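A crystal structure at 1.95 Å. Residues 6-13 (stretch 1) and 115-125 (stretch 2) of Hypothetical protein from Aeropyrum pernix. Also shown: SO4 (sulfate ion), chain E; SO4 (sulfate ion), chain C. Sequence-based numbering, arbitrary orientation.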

# COMPACT_ATOMS: atom_id res chain seq x y z
N PHE A 6 -3.18 6.38 19.56
CA PHE A 6 -3.90 7.59 19.88
C PHE A 6 -5.22 7.56 19.14
O PHE A 6 -5.39 6.89 18.14
CB PHE A 6 -3.07 8.85 19.52
CG PHE A 6 -2.77 8.99 18.03
CD1 PHE A 6 -3.73 9.50 17.17
CD2 PHE A 6 -1.50 8.68 17.55
CE1 PHE A 6 -3.41 9.70 15.82
CE2 PHE A 6 -1.19 8.88 16.20
CZ PHE A 6 -2.15 9.39 15.33
N THR A 7 -6.22 8.29 19.70
CA THR A 7 -7.53 8.30 19.05
C THR A 7 -7.68 9.48 18.15
O THR A 7 -7.03 10.51 18.30
CB THR A 7 -8.59 8.49 20.08
OG1 THR A 7 -8.35 9.71 20.78
CG2 THR A 7 -8.56 7.33 21.08
N VAL A 8 -8.57 9.27 17.17
CA VAL A 8 -8.88 10.29 16.18
C VAL A 8 -10.39 10.33 16.05
O VAL A 8 -11.03 9.38 15.60
CB VAL A 8 -8.26 9.91 14.82
CG1 VAL A 8 -8.69 10.93 13.76
CG2 VAL A 8 -6.74 9.89 14.90
N LYS A 9 -10.95 11.45 16.49
CA LYS A 9 -12.38 11.67 16.44
C LYS A 9 -12.75 12.28 15.11
O LYS A 9 -12.38 13.40 14.79
CB LYS A 9 -12.76 12.62 17.58
CG LYS A 9 -14.26 12.62 17.85
CD LYS A 9 -14.89 14.00 17.61
CE LYS A 9 -16.16 14.22 18.45
NZ LYS A 9 -17.32 14.34 17.56
N THR A 10 -13.47 11.54 14.28
CA THR A 10 -13.86 12.08 12.99
C THR A 10 -15.26 12.70 13.10
O THR A 10 -16.06 12.33 13.95
CB THR A 10 -13.81 10.94 11.94
OG1 THR A 10 -14.89 10.04 12.17
CG2 THR A 10 -12.49 10.17 12.06
N GLU A 11 -15.53 13.68 12.25
CA GLU A 11 -16.77 14.44 12.33
C GLU A 11 -17.79 14.21 11.23
O GLU A 11 -18.97 14.48 11.42
CB GLU A 11 -16.40 15.92 12.41
CG GLU A 11 -15.24 16.17 13.36
CD GLU A 11 -14.23 17.17 12.82
OE1 GLU A 11 -14.62 18.12 12.11
OE2 GLU A 11 -13.02 17.01 13.13
N ARG A 12 -17.33 13.72 10.08
CA ARG A 12 -18.15 13.50 8.88
C ARG A 12 -18.07 12.05 8.37
O ARG A 12 -17.16 11.30 8.70
CB ARG A 12 -17.67 14.46 7.79
CG ARG A 12 -18.41 15.80 7.82
CD ARG A 12 -19.56 15.85 6.82
NE ARG A 12 -20.15 14.52 6.63
CZ ARG A 12 -21.50 14.45 6.55
NH1 ARG A 12 -22.23 15.55 6.60
NH2 ARG A 12 -22.09 13.25 6.52
N ARG A 13 -19.00 11.66 7.50
CA ARG A 13 -18.93 10.34 6.91
C ARG A 13 -17.59 10.14 6.22
O ARG A 13 -16.89 9.16 6.44
CB ARG A 13 -20.08 10.19 5.89
CG ARG A 13 -20.21 8.75 5.39
CD ARG A 13 -21.27 8.60 4.29
NE ARG A 13 -21.69 7.20 4.18
CZ ARG A 13 -22.65 6.89 3.29
NH1 ARG A 13 -23.14 7.82 2.49
NH2 ARG A 13 -23.17 5.65 3.28
N LEU A 115 -1.98 11.16 6.78
CA LEU A 115 -3.39 11.48 6.73
C LEU A 115 -4.31 10.32 7.10
O LEU A 115 -4.22 9.24 6.53
CB LEU A 115 -3.76 11.97 5.33
CG LEU A 115 -2.87 13.09 4.79
CD1 LEU A 115 -3.24 13.43 3.36
CD2 LEU A 115 -3.02 14.33 5.68
N PHE A 116 -5.20 10.56 8.06
CA PHE A 116 -6.18 9.56 8.46
C PHE A 116 -7.33 9.78 7.48
O PHE A 116 -7.80 10.91 7.30
CB PHE A 116 -6.69 9.81 9.88
CG PHE A 116 -7.62 8.73 10.36
CD1 PHE A 116 -8.97 8.76 10.05
CD2 PHE A 116 -7.14 7.66 11.12
CE1 PHE A 116 -9.83 7.75 10.47
CE2 PHE A 116 -7.99 6.64 11.56
CZ PHE A 116 -9.34 6.69 11.23
N VAL A 117 -7.76 8.71 6.83
CA VAL A 117 -8.86 8.81 5.88
C VAL A 117 -10.09 8.10 6.41
O VAL A 117 -10.19 6.88 6.40
CB VAL A 117 -8.43 8.12 4.60
CG1 VAL A 117 -9.51 8.27 3.54
CG2 VAL A 117 -7.14 8.74 4.09
N GLU A 118 -11.04 8.88 6.91
CA GLU A 118 -12.30 8.34 7.45
C GLU A 118 -13.32 8.19 6.32
O GLU A 118 -13.53 9.12 5.53
CB GLU A 118 -12.86 9.30 8.51
CG GLU A 118 -14.24 8.94 9.06
CD GLU A 118 -14.27 7.59 9.75
OE1 GLU A 118 -14.35 6.56 9.05
OE2 GLU A 118 -14.20 7.56 11.00
N MET A 119 -13.94 7.02 6.22
CA MET A 119 -14.93 6.79 5.18
C MET A 119 -16.28 6.33 5.75
O MET A 119 -17.24 6.13 5.00
CB MET A 119 -14.39 5.79 4.15
CG MET A 119 -13.21 6.37 3.38
SD MET A 119 -12.32 5.24 2.31
CE MET A 119 -11.14 4.54 3.46
N ASP A 120 -16.34 6.19 7.07
CA ASP A 120 -17.58 5.78 7.74
C ASP A 120 -17.75 6.53 9.06
O ASP A 120 -18.10 5.96 10.09
CB ASP A 120 -17.56 4.25 7.98
CG ASP A 120 -18.95 3.71 8.39
OD1 ASP A 120 -19.94 4.31 7.97
OD2 ASP A 120 -19.01 2.72 9.11
N GLY A 121 -17.50 7.83 9.04
CA GLY A 121 -17.66 8.63 10.24
C GLY A 121 -19.10 9.09 10.40
O GLY A 121 -19.94 8.78 9.57
N PRO A 122 -19.41 9.85 11.47
CA PRO A 122 -18.46 10.27 12.51
C PRO A 122 -18.22 9.15 13.52
O PRO A 122 -19.15 8.50 13.99
CB PRO A 122 -19.17 11.45 13.15
CG PRO A 122 -20.63 11.18 13.05
CD PRO A 122 -20.74 10.45 11.70
N ARG A 123 -16.95 8.91 13.82
CA ARG A 123 -16.57 7.85 14.77
C ARG A 123 -15.32 8.22 15.56
O ARG A 123 -14.55 9.10 15.19
CB ARG A 123 -16.27 6.56 14.00
CG ARG A 123 -17.49 5.85 13.40
CD ARG A 123 -17.10 4.48 12.84
NE ARG A 123 -18.17 3.88 12.02
CZ ARG A 123 -19.20 3.26 12.63
NH1 ARG A 123 -19.30 3.21 13.95
NH2 ARG A 123 -20.15 2.69 11.87
N GLU A 124 -15.14 7.53 16.68
CA GLU A 124 -13.96 7.73 17.45
C GLU A 124 -13.02 6.62 17.02
O GLU A 124 -13.19 5.46 17.37
CB GLU A 124 -14.31 7.70 18.98
CG GLU A 124 -13.15 7.20 19.84
CD GLU A 124 -12.74 8.29 20.79
OE1 GLU A 124 -12.65 9.44 20.35
OE2 GLU A 124 -12.54 8.01 21.96
N ARG A 125 -12.06 7.02 16.19
CA ARG A 125 -11.13 6.08 15.60
C ARG A 125 -9.79 5.93 16.34
O ARG A 125 -9.48 6.72 17.22
CB ARG A 125 -10.88 6.47 14.16
CG ARG A 125 -12.13 6.53 13.31
CD ARG A 125 -12.83 5.17 13.19
NE ARG A 125 -13.55 5.10 11.92
CZ ARG A 125 -13.96 3.97 11.36
NH1 ARG A 125 -13.74 2.80 11.97
NH2 ARG A 125 -14.53 3.98 10.15
S SO4 E . -9.17 14.65 18.47
O1 SO4 E . -7.94 15.14 19.00
O2 SO4 E . -10.17 15.58 18.09
O3 SO4 E . -9.80 13.70 19.52
O4 SO4 E . -8.95 13.80 17.32
S SO4 C . -14.19 -1.09 11.41
O1 SO4 C . -15.67 -1.22 11.01
O2 SO4 C . -14.00 -0.98 12.86
O3 SO4 C . -13.60 0.11 10.83
O4 SO4 C . -13.43 -2.24 10.95
O HOH W 1 -21.31 4.93 5.84

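The end of stretch 2 runs antiparallel to stretch 1, and the two are joined mainly through their backbones. Val8 and Arg125 form a hydrogen-bonded pair, Val8 N to Arg125 O at 2.7 Å and Arg125 N to Val8 O at 2.6 Å. Beyond the strand the ladder continues with Thr10 N to Arg123 O, 2.8 Å, and the Thr10 side chain, chi1 in p, extends it: Arg123 N donates to Thr10 OG1 at 2.9 Å. The same hydroxyl lies 2.8 Å from Glu118 OE2, so this small polar residue suits a buried site lined by both backbone and carboxylate. Glu118 is itself fixed within its stretch by a salt bridge, Arg125 NE to Glu118 OE2 at 2.7 Å, while Arg125 NH2 and Asp120 N each donate to Glu118 OE1 at 2.8 Å; its buried charge is thereby compensated. Farther along, Gly121 N donates to Arg13 O at 3.0 Å. Glycine fits here because an ideal CB would clash with Arg12 O and Thr10 OG1. Water 1 links the stretches, accepting from Arg13 NE (2.8 Å) and donating to Asp120 OD1 (2.6 Å). Packing completes the contact: Val8 CG1 lies over one face of the Phe116 ring, 4.2 Å from Phe116 CG, and Thr10 CG2 approaches Phe116 CE1 at 3.9 Å. Pro122, after a cis peptide bond, sets its CB 3.3 Å from Thr10 O. The contact buries 646 Å².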